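Local coordinates for protein laccase (Botrytis aclada, PDB 3SQR) that is a copper-containing laccase that probably oxidises hydroquinones and related phenols while reducing dioxygen to water, at residues I54-W58 with Y59-P63; N92-V95 with P96-I100; I123-G127 with I128-G132; V296-T300 with D301-I305. One frame throughout, in Å; residues are numbered along the deposited sequence.

Overall arrangement
Interaction 3 is the hub: its 123-127 segment carries His126, a ligand of the bound copper, and it touches two of the other contacts. Interaction 1 reaches it through Tyr59 O, probably hydrogen-bonded to Arg129 NH1, with the two centres about 17 Å apart. Interaction 2, about 19 Å from it between centres, packs Ile100 CD1 against Trp125 CZ3 and lies in the same cupredoxin domain. Interaction 4 belongs to the next such domain and stands off, its centre about 26 Å from that of interaction 3 and its nearest atoms about 10 Å away. Interactions 2 and 4 both meet sugars on the protein surface, and these are attached glycans, not substrates.

Interaction 1 of 4, residues I54-W58 with Y59-P63; sequences IDTNW and YDVTP
Tyr59, Asp60 and Val61 all give their backbone N-H to Asn57, and these hydrogen bonds hold the bend together. Asn57 O takes two of the N-H groups, from Val61 N at 2.9 Å and from Asp60 N at 3.0 Å. The side-chain amide adds a further bond, Asn57 OD1 to Tyr59 N at 2.9 Å: CG is anti to the backbone N (chi1 -174°), which carries OD1 forward to the Tyr59 N-H. The same OD1 receives a weak bond from Asp60 N, and the Asn57 amide lies nearly flat on the Asp60 carboxylate, their planes 20° apart.

The aromatic contact is of another kind. Trp58 and Tyr59 run side by side, pointing the same way, and their rings overlap obliquely, with planes 31° apart. Tyr59 CE2 lies 3.7 Å from Trp58 CZ2, while Asn57 OD1 approaches the phenol ring at its edge. Asp471 and Arg498 hold the Tyr59 hydroxyl from elsewhere in the chain.

Smaller contacts finish the bend: Thr56 CG2 packs on Val61 CG1 at 3.7 Å, and Trp58 CA makes a CH...O contact with Val61 O. The whole is an Asx turn at Asn57 laid over a beta turn (Asn57 to Asp60) and an alpha turn (Asn57 to Val61), in the surface loop between strands 52-53 and 67-79.

Interaction 2 of 4, residues N92-V95 with P96-I100; sequences NGTV and PGPAI. With NAG (2-acetamido-2-deoxy-beta-D-glucopyranose), chain G.
Thr94 OG1 donates to Pro96 O at 2.7 Å, the one hydrogen bond that ties the two halves of this bend. The donor stands 24° off the carbonyl plane. OG1 is placed there by a chi1 of 59°, which sets it between the backbone N and the carbonyl carbon and points it at the carbonyl two residues on, with Gly97 CA next to it.

The bend itself is made by a cis peptide between Val95 and Pro96, which draws Val95 CA and Pro96 CA to 3.0 Å. Thr94 O and Gly97 N come near each other but are not hydrogen-bonded; the bridge is made by the threonine hydroxyl. Val95 CG1 lies beside Pro96 N at 3.5 Å, and both residues rest on Phe180 of strand 180-186.

Further back, Asn92 CB touches Pro98 CG at 3.8 Å, an apolar contact at the foot of the sugar-bearing arm. Asn92 ND2 is bonded covalently to C1 of the N-acetylglucosamine at 1.4 Å. Its OD1 accepts from Ser73 N, which helps fix the rotation of the amide, and the sugar is also hydrogen-bonded to Trp71 O.

Asn92, Gly93 and Thr94 form an Asn-Xaa-Thr glycosylation sequon, leading straight into a type VIb turn around the cis-proline before strand 100-103.

Interaction 3 of 4, residues I123-G127 with I128-G132; sequences IHWHG and IRQLG. With CU (copper (II) ion), chain F.
Ahead of Trp125, which meets both Ile128 and Gln130, the chain first lays Ile123 CG2 over one face of the indole, 3.5 Å above its plane. His124 follows, with its ring under the backbone N of His126 and its ND1 held by Asp137 O; by analogy with relatives it is probably a ligand of the type 2 copper.

Trp125 then does most of the touching. Its CB packs on Ile128 CG1 at 3.7 Å, and Gln130 NE2 comes up obliquely to the indole CD1 at 3.4 Å, the amide and ring planes 63° apart. Gln130 reaches it by a bend at chi2 (-70°), its OE1 meanwhile bonded to Ser133. A water bridges Trp125 O (2.8 Å) and Gln130 NE2 (2.9 Å), taking the amide N-H of Gln130.

Here the run through strand 123-125 of a cupredoxin domain and just beyond it supplies the His-Xaa-His pair that multicopper oxidases use at their copper cluster. His126 ND1 binds copper at 2.0 Å, together with His168 and His527, consistent with a type 3 site. Its other nitrogen, NE2, is bonded to Asp500, a second-shell residue that helps set the ring's rotation.

Gly127, at positive phi, completes a type II turn closed by Ile128 N to Trp125 O at 3.1 Å, and Gln161 binds both Gly127 O and Arg129 N.

Interaction 4 of 4, residues V296-T300 with D301-I305; sequences VPYTT and DTLLI. With MAN (alpha-D-mannopyranose), chain L.
Thr300 and Thr302 make the tight part of this corner. Thr300 OG1 donates to Thr302 O at 2.7 Å, lying in the carbonyl plane with a C=O...O angle of 149°. With OG1 anti to the backbone N (chi1 -170°), the methyl group is left between N and the carbonyl carbon, and CG2 too is pressed close to Thr302 O, at 3.1 Å. Thr302 OG1 is engaged elsewhere, by Glu277 and Arg365.

The corner carries the chain from strand 293-300, on the rim of one sheet, to strand 303-305, on the rim of another, in the middle cupredoxin domain; the backbones of Thr300 and Leu285, and of Leu303 and Phe278, are hydrogen-bonded.

Elsewhere the contact is looser. Tyr298 OH only grazes Leu303 CD1 at 4.0 Å, the two side chains approaching at a slant. Glu371 spans this region, one carboxylate oxygen bonded to the Tyr298 hydroxyl and the other to Leu304 N. On the outer side a mannose of an attached glycan leans obliquely on the tyrosine ring, its C1 3.6 Å from Tyr298 CD2, while Asp301 is exposed at the turn.

Interaction 1 of 4, residues I54-W58 with Y59-P63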
loop_
_atom_site.group_PDB
_atom_site.type_symbol
_atom_site.label_atom_id
_atom_site.label_comp_id
_atom_site.label_asym_id
_atom_site.label_seq_id
_atom_site.Cartn_x
_atom_site.Cartn_y
_atom_site.Cartn_z
ATOM N N ILE A 54 10.862 -21.406 0.544
ATOM C CA ILE A 54 9.947 -20.782 -0.402
ATOM C C ILE A 54 8.715 -21.651 -0.610
ATOM O O ILE A 54 7.704 -21.205 -1.115
ATOM C CB ILE A 54 10.729 -20.523 -1.724
ATOM C CG1 ILE A 54 10.193 -19.308 -2.423
ATOM C CG2 ILE A 54 10.788 -21.823 -2.605
ATOM C CD1 ILE A 54 10.412 -18.028 -1.633
ATOM N N ASP A 55 8.830 -22.955 -0.255
ATOM C CA ASP A 55 7.709 -23.863 -0.437
ATOM C C ASP A 55 6.836 -24.010 0.810
ATOM O O ASP A 55 5.754 -24.672 0.787
ATOM C CB ASP A 55 8.245 -25.229 -0.905
ATOM C CG ASP A 55 8.871 -25.157 -2.273
ATOM O OD1 ASP A 55 8.230 -24.617 -3.224
ATOM O OD2 ASP A 55 9.977 -25.635 -2.393
ATOM N N THR A 56 7.256 -23.372 1.890
ATOM C CA THR A 56 6.463 -23.368 3.089
ATOM C C THR A 56 5.160 -22.613 2.898
ATOM O O THR A 56 5.166 -21.504 2.344
ATOM C CB THR A 56 7.252 -22.776 4.256
ATOM O OG1 THR A 56 8.473 -23.522 4.420
ATOM C CG2 THR A 56 6.413 -22.765 5.561
ATOM N N ASN A 57 4.041 -23.194 3.342
ATOM C CA ASN A 57 2.786 -22.484 3.280
ATOM C C ASN A 57 2.703 -21.528 4.457
ATOM O O ASN A 57 2.316 -21.895 5.537
ATOM C CB ASN A 57 1.574 -23.425 3.245
ATOM C CG ASN A 57 0.268 -22.665 3.024
ATOM O OD1 ASN A 57 0.155 -21.551 3.470
ATOM N ND2 ASN A 57 -0.733 -23.281 2.400
ATOM N N TRP A 58 3.083 -20.261 4.224
ATOM C CA TRP A 58 3.103 -19.271 5.276
ATOM C C TRP A 58 1.753 -18.808 5.769
ATOM O O TRP A 58 1.701 -18.127 6.770
ATOM C CB TRP A 58 3.961 -18.063 4.883
ATOM C CG TRP A 58 3.309 -17.234 3.809
ATOM C CD1 TRP A 58 2.519 -16.155 4.003
ATOM C CD2 TRP A 58 3.436 -17.395 2.390
ATOM N NE1 TRP A 58 2.107 -15.637 2.802
ATOM C CE2 TRP A 58 2.689 -16.361 1.790
ATOM C CE3 TRP A 58 4.119 -18.301 1.570
ATOM C CZ2 TRP A 58 2.565 -16.231 0.414
ATOM C CZ3 TRP A 58 3.999 -18.167 0.194
ATOM C CH2 TRP A 58 3.232 -17.126 -0.365
ATOM N N TYR A 59 0.668 -19.195 5.072
ATOM C CA TYR A 59 -0.654 -18.963 5.591
ATOM C C TYR A 59 -0.938 -19.918 6.745
ATOM O O TYR A 59 -1.855 -19.629 7.516
ATOM C CB TYR A 59 -1.754 -19.123 4.519
ATOM C CG TYR A 59 -1.550 -18.194 3.340
ATOM C CD1 TYR A 59 -1.948 -16.881 3.412
ATOM C CD2 TYR A 59 -0.877 -18.641 2.194
ATOM C CE1 TYR A 59 -1.724 -15.993 2.347
ATOM C CE2 TYR A 59 -0.645 -17.811 1.151
ATOM C CZ TYR A 59 -1.057 -16.478 1.219
ATOM O OH TYR A 59 -0.748 -15.673 0.123
ATOM N N ASP A 60 -0.282 -21.074 6.734
ATOM C CA ASP A 60 -0.560 -22.137 7.677
ATOM C C ASP A 60 0.530 -22.365 8.690
ATOM O O ASP A 60 0.239 -22.898 9.749
ATOM C CB ASP A 60 -0.801 -23.446 6.914
ATOM C CG ASP A 60 -2.054 -23.411 6.039
ATOM O OD1 ASP A 60 -2.948 -22.531 6.216
ATOM O OD2 ASP A 60 -2.136 -24.297 5.154
ATOM N N VAL A 61 1.787 -22.031 8.352
ATOM C CA VAL A 61 3.004 -22.376 9.130
ATOM C C VAL A 61 3.797 -21.088 9.344
ATOM O O VAL A 61 3.919 -20.322 8.395
ATOM C CB VAL A 61 3.854 -23.395 8.322
ATOM C CG1 VAL A 61 5.217 -23.657 8.954
ATOM C CG2 VAL A 61 3.078 -24.740 8.197
ATOM N N THR A 62 4.323 -20.866 10.548
ATOM C CA THR A 62 5.096 -19.686 10.821
ATOM C C THR A 62 6.319 -20.065 11.606
ATOM O O THR A 62 6.207 -20.708 12.673
ATOM C CB THR A 62 4.294 -18.690 11.675
ATOM O OG1 THR A 62 3.009 -18.433 11.087
ATOM C CG2 THR A 62 5.059 -17.342 11.875
ATOM N N PRO A 63 7.494 -19.643 11.139
ATOM C CA PRO A 63 8.703 -19.802 11.948
ATOM C C PRO A 63 8.641 -19.155 13.325
ATOM O O PRO A 63 7.876 -18.235 13.574
ATOM C CB PRO A 63 9.772 -19.110 11.092
ATOM C CG PRO A 63 9.285 -19.201 9.773
ATOM C CD PRO A 63 7.822 -19.024 9.857
#

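Interaction 2 of 4, residues N92-V95 with P96-I100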
loop_
_atom_site.group_PDB
_atom_site.type_symbol
_atom_site.label_atom_id
_atom_site.label_comp_id
_atom_site.label_asym_id
_atom_site.label_seq_id
_atom_site.Cartn_x
_atom_site.Cartn_y
_atom_site.Cartn_z
ATOM N N ASN A 92 9.125 10.119 12.919
ATOM C CA ASN A 92 10.503 10.356 13.365
ATOM C C ASN A 92 11.283 11.281 12.490
ATOM O O ASN A 92 12.500 11.165 12.358
ATOM C CB ASN A 92 11.217 8.999 13.557
ATOM C CG ASN A 92 10.837 8.411 14.833
ATOM O OD1 ASN A 92 9.703 7.935 14.986
ATOM N ND2 ASN A 92 11.728 8.459 15.806
ATOM N N GLY A 93 10.569 12.179 11.850
ATOM C CA GLY A 93 11.176 13.324 11.201
ATOM C C GLY A 93 11.830 13.079 9.862
ATOM O O GLY A 93 12.552 13.910 9.371
ATOM N N THR A 94 11.572 11.930 9.241
ATOM C CA THR A 94 12.111 11.649 7.937
ATOM C C THR A 94 10.991 11.150 7.020
ATOM O O THR A 94 10.016 10.602 7.498
ATOM C CB THR A 94 13.179 10.588 7.935
ATOM O OG1 THR A 94 12.673 9.336 8.465
ATOM C CG2 THR A 94 14.455 11.066 8.703
ATOM N N VAL A 95 11.175 11.400 5.724
ATOM C CA VAL A 95 10.309 10.795 4.676
ATOM C C VAL A 95 11.240 10.093 3.740
ATOM O O VAL A 95 12.099 10.741 3.157
ATOM C CB VAL A 95 9.483 11.817 3.939
ATOM C CG1 VAL A 95 8.659 11.199 2.820
ATOM C CG2 VAL A 95 8.566 12.614 4.908
ATOM N N PRO A 96 11.102 8.785 3.605
ATOM C CA PRO A 96 10.276 7.829 4.358
ATOM C C PRO A 96 10.620 7.757 5.828
ATOM O O PRO A 96 11.745 8.125 6.220
ATOM C CB PRO A 96 10.595 6.479 3.712
ATOM C CG PRO A 96 11.412 6.753 2.533
ATOM C CD PRO A 96 12.035 8.111 2.693
ATOM N N GLY A 97 9.679 7.280 6.631
ATOM C CA GLY A 97 9.939 6.962 8.011
ATOM C C GLY A 97 11.013 5.931 8.201
ATOM O O GLY A 97 11.496 5.334 7.219
ATOM N N PRO A 98 11.348 5.655 9.478
ATOM C CA PRO A 98 12.318 4.593 9.796
ATOM C C PRO A 98 11.924 3.260 9.221
ATOM O O PRO A 98 10.763 2.915 9.149
ATOM C CB PRO A 98 12.236 4.471 11.328
ATOM C CG PRO A 98 11.630 5.665 11.819
ATOM C CD PRO A 98 10.812 6.286 10.678
ATOM N N ALA A 99 12.926 2.483 8.813
ATOM C CA ALA A 99 12.668 1.116 8.391
ATOM C C ALA A 99 12.356 0.228 9.592
ATOM O O ALA A 99 13.046 0.257 10.609
ATOM C CB ALA A 99 13.893 0.543 7.666
ATOM N N ILE A 100 11.328 -0.596 9.431
ATOM C CA ILE A 100 11.059 -1.644 10.332
ATOM C C ILE A 100 11.435 -2.872 9.580
ATOM O O ILE A 100 10.839 -3.193 8.528
ATOM C CB ILE A 100 9.584 -1.645 10.710
ATOM C CG1 ILE A 100 9.289 -0.327 11.407
ATOM C CG2 ILE A 100 9.261 -2.912 11.531
ATOM C CD1 ILE A 100 7.886 -0.152 11.818
HETATM C C1 NAG G . 11.442 8.029 17.156
HETATM C C2 NAG G . 12.451 7.171 17.881
HETATM C C3 NAG G . 12.030 6.934 19.308
HETATM C C4 NAG G . 11.843 8.263 19.979
HETATM C C5 NAG G . 10.845 9.085 19.213
HETATM C C6 NAG G . 10.613 10.464 19.837
HETATM C C7 NAG G . 13.390 5.613 16.242
HETATM C C8 NAG G . 13.198 4.260 15.616
HETATM N N2 NAG G . 12.477 5.893 17.188
HETATM O O3 NAG G . 13.058 6.268 19.937
HETATM O O4 NAG G . 11.366 8.030 21.254
HETATM O O5 NAG G . 11.292 9.280 17.867
HETATM O O6 NAG G . 11.877 11.171 19.823
HETATM O O7 NAG G . 14.299 6.363 15.883
#

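Interaction 3 of 4, residues I123-G127 with I128-G132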
loop_
_atom_site.group_PDB
_atom_site.type_symbol
_atom_site.label_atom_id
_atom_site.label_comp_id
_atom_site.label_asym_id
_atom_site.label_seq_id
_atom_site.Cartn_x
_atom_site.Cartn_y
_atom_site.Cartn_z
ATOM N N ILE A 123 -2.059 3.833 12.483
ATOM C CA ILE A 123 -1.014 3.325 11.592
ATOM C C ILE A 123 -1.349 1.937 11.174
ATOM O O ILE A 123 -1.529 1.057 12.025
ATOM C CB ILE A 123 0.345 3.319 12.268
ATOM C CG1 ILE A 123 0.638 4.659 12.897
ATOM C CG2 ILE A 123 1.501 2.899 11.240
ATOM C CD1 ILE A 123 0.481 5.897 12.064
ATOM N N HIS A 124 -1.386 1.746 9.852
ATOM C CA HIS A 124 -1.660 0.491 9.211
ATOM C C HIS A 124 -0.340 -0.131 8.650
ATOM O O HIS A 124 0.530 0.522 8.160
ATOM C CB HIS A 124 -2.681 0.673 8.096
ATOM C CG HIS A 124 -2.848 -0.525 7.226
ATOM N ND1 HIS A 124 -3.376 -1.712 7.698
ATOM C CD2 HIS A 124 -2.639 -0.703 5.897
ATOM C CE1 HIS A 124 -3.380 -2.602 6.713
ATOM N NE2 HIS A 124 -2.966 -2.008 5.605
ATOM N N TRP A 125 -0.286 -1.432 8.766
ATOM C CA TRP A 125 0.897 -2.246 8.382
ATOM C C TRP A 125 0.428 -2.944 7.118
ATOM O O TRP A 125 -0.363 -3.898 7.162
ATOM C CB TRP A 125 1.269 -3.177 9.556
ATOM C CG TRP A 125 1.106 -2.456 10.859
ATOM C CD1 TRP A 125 -0.023 -2.446 11.674
ATOM C CD2 TRP A 125 2.022 -1.546 11.452
ATOM N NE1 TRP A 125 0.177 -1.587 12.698
ATOM C CE2 TRP A 125 1.389 -0.983 12.563
ATOM C CE3 TRP A 125 3.301 -1.062 11.082
ATOM C CZ2 TRP A 125 1.961 -0.011 13.314
ATOM C CZ3 TRP A 125 3.883 -0.074 11.836
ATOM C CH2 TRP A 125 3.224 0.442 12.972
ATOM N N HIS A 126 0.836 -2.382 5.969
ATOM C CA HIS A 126 0.191 -2.718 4.734
ATOM C C HIS A 126 0.399 -4.177 4.359
ATOM O O HIS A 126 1.490 -4.665 4.197
ATOM C CB HIS A 126 0.530 -1.717 3.618
ATOM C CG HIS A 126 -0.216 -1.993 2.380
ATOM N ND1 HIS A 126 -1.037 -1.079 1.791
ATOM C CD2 HIS A 126 -0.209 -3.080 1.573
ATOM C CE1 HIS A 126 -1.535 -1.594 0.688
ATOM N NE2 HIS A 126 -1.082 -2.827 0.550
ATOM N N GLY A 127 -0.715 -4.842 4.089
ATOM C CA GLY A 127 -0.714 -6.199 3.626
ATOM C C GLY A 127 -0.469 -7.212 4.731
ATOM O O GLY A 127 -0.459 -8.412 4.464
ATOM N N ILE A 128 -0.316 -6.734 5.961
ATOM C CA ILE A 128 -0.059 -7.607 7.064
ATOM C C ILE A 128 -1.370 -8.261 7.445
ATOM O O ILE A 128 -2.311 -7.587 7.755
ATOM C CB ILE A 128 0.624 -6.874 8.267
ATOM C CG1 ILE A 128 2.021 -6.351 7.818
ATOM C CG2 ILE A 128 0.869 -7.840 9.433
ATOM C CD1 ILE A 128 3.047 -7.438 7.324
ATOM N N ARG A 129 -1.343 -9.572 7.564
ATOM C CA ARG A 129 -2.588 -10.336 7.681
ATOM C C ARG A 129 -3.346 -10.036 8.973
ATOM O O ARG A 129 -4.559 -10.045 8.968
ATOM C CB ARG A 129 -2.219 -11.791 7.616
ATOM C CG ARG A 129 -3.365 -12.677 7.476
ATOM C CD ARG A 129 -2.895 -14.094 7.572
ATOM N NE ARG A 129 -3.967 -15.047 7.260
ATOM C CZ ARG A 129 -3.776 -16.373 7.262
ATOM N NH1 ARG A 129 -2.620 -16.850 7.602
ATOM N NH2 ARG A 129 -4.729 -17.200 6.883
ATOM N N GLN A 130 -2.607 -9.798 10.070
ATOM C CA GLN A 130 -3.150 -9.570 11.385
ATOM C C GLN A 130 -4.094 -10.675 11.838
ATOM O O GLN A 130 -5.066 -10.403 12.516
ATOM C CB GLN A 130 -3.912 -8.228 11.431
ATOM C CG GLN A 130 -3.050 -7.000 11.012
ATOM C CD GLN A 130 -1.994 -6.641 12.015
ATOM O OE1 GLN A 130 -1.866 -7.268 13.072
ATOM N NE2 GLN A 130 -1.214 -5.609 11.703
ATOM N N LEU A 131 -3.746 -11.890 11.533
ATOM C CA LEU A 131 -4.474 -13.068 12.081
ATOM C C LEU A 131 -4.445 -13.049 13.604
ATOM O O LEU A 131 -3.378 -13.082 14.233
ATOM C CB LEU A 131 -3.892 -14.334 11.490
ATOM C CG LEU A 131 -4.508 -15.667 11.876
ATOM C CD1 LEU A 131 -5.937 -15.659 11.540
ATOM C CD2 LEU A 131 -3.734 -16.809 11.139
ATOM N N GLY A 132 -5.634 -12.867 14.213
ATOM C CA GLY A 132 -5.723 -12.752 15.657
ATOM C C GLY A 132 -5.246 -11.457 16.271
ATOM O O GLY A 132 -5.092 -11.330 17.515
HETATM CU CU CU F . -1.730 0.715 2.242
HETATM O O HOH W 1 -2.035 -4.041 9.347
#

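Interaction 4 of 4, residues V296-T300 with D301-I305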
loop_
_atom_site.group_PDB
_atom_site.type_symbol
_atom_site.label_atom_id
_atom_site.label_comp_id
_atom_site.label_asym_id
_atom_site.label_seq_id
_atom_site.Cartn_x
_atom_site.Cartn_y
_atom_site.Cartn_z
ATOM N N VAL A 296 6.716 -17.060 -9.311
ATOM C CA VAL A 296 7.655 -17.649 -10.272
ATOM C C VAL A 296 8.315 -16.507 -11.020
ATOM O O VAL A 296 7.627 -15.707 -11.630
ATOM C CB VAL A 296 6.887 -18.568 -11.214
ATOM C CG1 VAL A 296 7.877 -19.191 -12.297
ATOM C CG2 VAL A 296 6.259 -19.603 -10.391
ATOM N N PRO A 297 9.650 -16.471 -11.034
ATOM C CA PRO A 297 10.281 -15.312 -11.670
ATOM C C PRO A 297 9.947 -15.148 -13.159
ATOM O O PRO A 297 9.848 -16.140 -13.892
ATOM C CB PRO A 297 11.764 -15.581 -11.482
ATOM C CG PRO A 297 11.840 -16.478 -10.250
ATOM C CD PRO A 297 10.628 -17.320 -10.328
ATOM N N TYR A 298 9.757 -13.906 -13.593
ATOM C CA TYR A 298 9.623 -13.553 -14.975
ATOM C C TYR A 298 10.398 -12.275 -15.235
ATOM O O TYR A 298 10.704 -11.480 -14.319
ATOM C CB TYR A 298 8.179 -13.450 -15.424
ATOM C CG TYR A 298 7.460 -12.162 -15.013
ATOM C CD1 TYR A 298 6.880 -12.055 -13.770
ATOM C CD2 TYR A 298 7.372 -11.094 -15.879
ATOM C CE1 TYR A 298 6.206 -10.912 -13.406
ATOM C CE2 TYR A 298 6.690 -9.926 -15.524
ATOM C CZ TYR A 298 6.086 -9.885 -14.261
ATOM O OH TYR A 298 5.402 -8.782 -13.850
ATOM N N THR A 299 10.808 -12.113 -16.485
ATOM C CA THR A 299 11.598 -10.948 -16.841
ATOM C C THR A 299 10.746 -9.952 -17.595
ATOM O O THR A 299 9.827 -10.284 -18.356
ATOM C CB THR A 299 12.847 -11.343 -17.661
ATOM O OG1 THR A 299 12.437 -12.138 -18.770
ATOM C CG2 THR A 299 13.815 -12.106 -16.821
ATOM N N THR A 300 11.029 -8.686 -17.342
ATOM C CA THR A 300 10.307 -7.622 -17.954
ATOM C C THR A 300 11.241 -6.423 -18.049
ATOM O O THR A 300 12.132 -6.270 -17.221
ATOM C CB THR A 300 8.999 -7.278 -17.157
ATOM O OG1 THR A 300 8.243 -6.381 -17.943
ATOM C CG2 THR A 300 9.356 -6.655 -15.735
ATOM N N ASP A 301 11.034 -5.588 -19.056
ATOM C CA ASP A 301 11.787 -4.336 -19.184
ATOM C C ASP A 301 11.187 -3.185 -18.393
ATOM O O ASP A 301 11.882 -2.202 -18.094
ATOM C CB ASP A 301 11.845 -3.896 -20.664
ATOM C CG ASP A 301 12.725 -4.792 -21.502
ATOM O OD1 ASP A 301 13.795 -5.233 -21.012
ATOM O OD2 ASP A 301 12.317 -5.040 -22.658
ATOM N N THR A 302 9.891 -3.278 -18.146
ATOM C CA THR A 302 9.187 -2.230 -17.403
ATOM C C THR A 302 8.201 -2.914 -16.480
ATOM O O THR A 302 7.850 -4.069 -16.690
ATOM C CB THR A 302 8.489 -1.207 -18.272
ATOM O OG1 THR A 302 7.258 -1.726 -18.729
ATOM C CG2 THR A 302 9.347 -0.778 -19.464
ATOM N N LEU A 303 7.740 -2.204 -15.461
ATOM C CA LEU A 303 6.941 -2.886 -14.412
ATOM C C LEU A 303 5.853 -1.910 -13.941
ATOM O O LEU A 303 6.162 -0.846 -13.318
ATOM C CB LEU A 303 7.886 -3.253 -13.288
ATOM C CG LEU A 303 7.372 -4.026 -12.071
ATOM C CD1 LEU A 303 6.505 -5.188 -12.482
ATOM C CD2 LEU A 303 8.510 -4.467 -11.177
ATOM N N LEU A 304 4.612 -2.255 -14.275
ATOM C CA LEU A 304 3.446 -1.467 -13.977
ATOM C C LEU A 304 3.186 -1.625 -12.485
ATOM O O LEU A 304 3.171 -2.746 -12.002
ATOM C CB LEU A 304 2.241 -1.909 -14.776
ATOM C CG LEU A 304 2.320 -1.655 -16.299
ATOM C CD1 LEU A 304 1.295 -2.554 -17.042
ATOM C CD2 LEU A 304 2.066 -0.199 -16.555
ATOM N N ILE A 305 3.009 -0.518 -11.781
ATOM C CA ILE A 305 2.842 -0.609 -10.326
ATOM C C ILE A 305 1.800 0.366 -9.911
ATOM O O ILE A 305 1.938 1.613 -10.066
ATOM C CB ILE A 305 4.120 -0.321 -9.492
ATOM C CG1 ILE A 305 5.367 -1.011 -10.034
ATOM C CG2 ILE A 305 3.870 -0.690 -7.984
ATOM C CD1 ILE A 305 6.656 -0.616 -9.307
HETATM C C1 MAN L . 4.448 -12.004 -17.852
HETATM C C2 MAN L . 4.822 -11.065 -18.992
HETATM C C3 MAN L . 3.736 -11.017 -20.057
HETATM C C4 MAN L . 3.415 -12.438 -20.525
HETATM C C5 MAN L . 3.037 -13.292 -19.308
HETATM C C6 MAN L . 2.787 -14.748 -19.725
HETATM O O2 MAN L . 6.074 -11.495 -19.513
HETATM O O3 MAN L . 4.137 -10.123 -21.099
HETATM O O4 MAN L . 2.317 -12.393 -21.388
HETATM O O5 MAN L . 4.087 -13.288 -18.345
HETATM O O6 MAN L . 4.016 -15.252 -20.263
#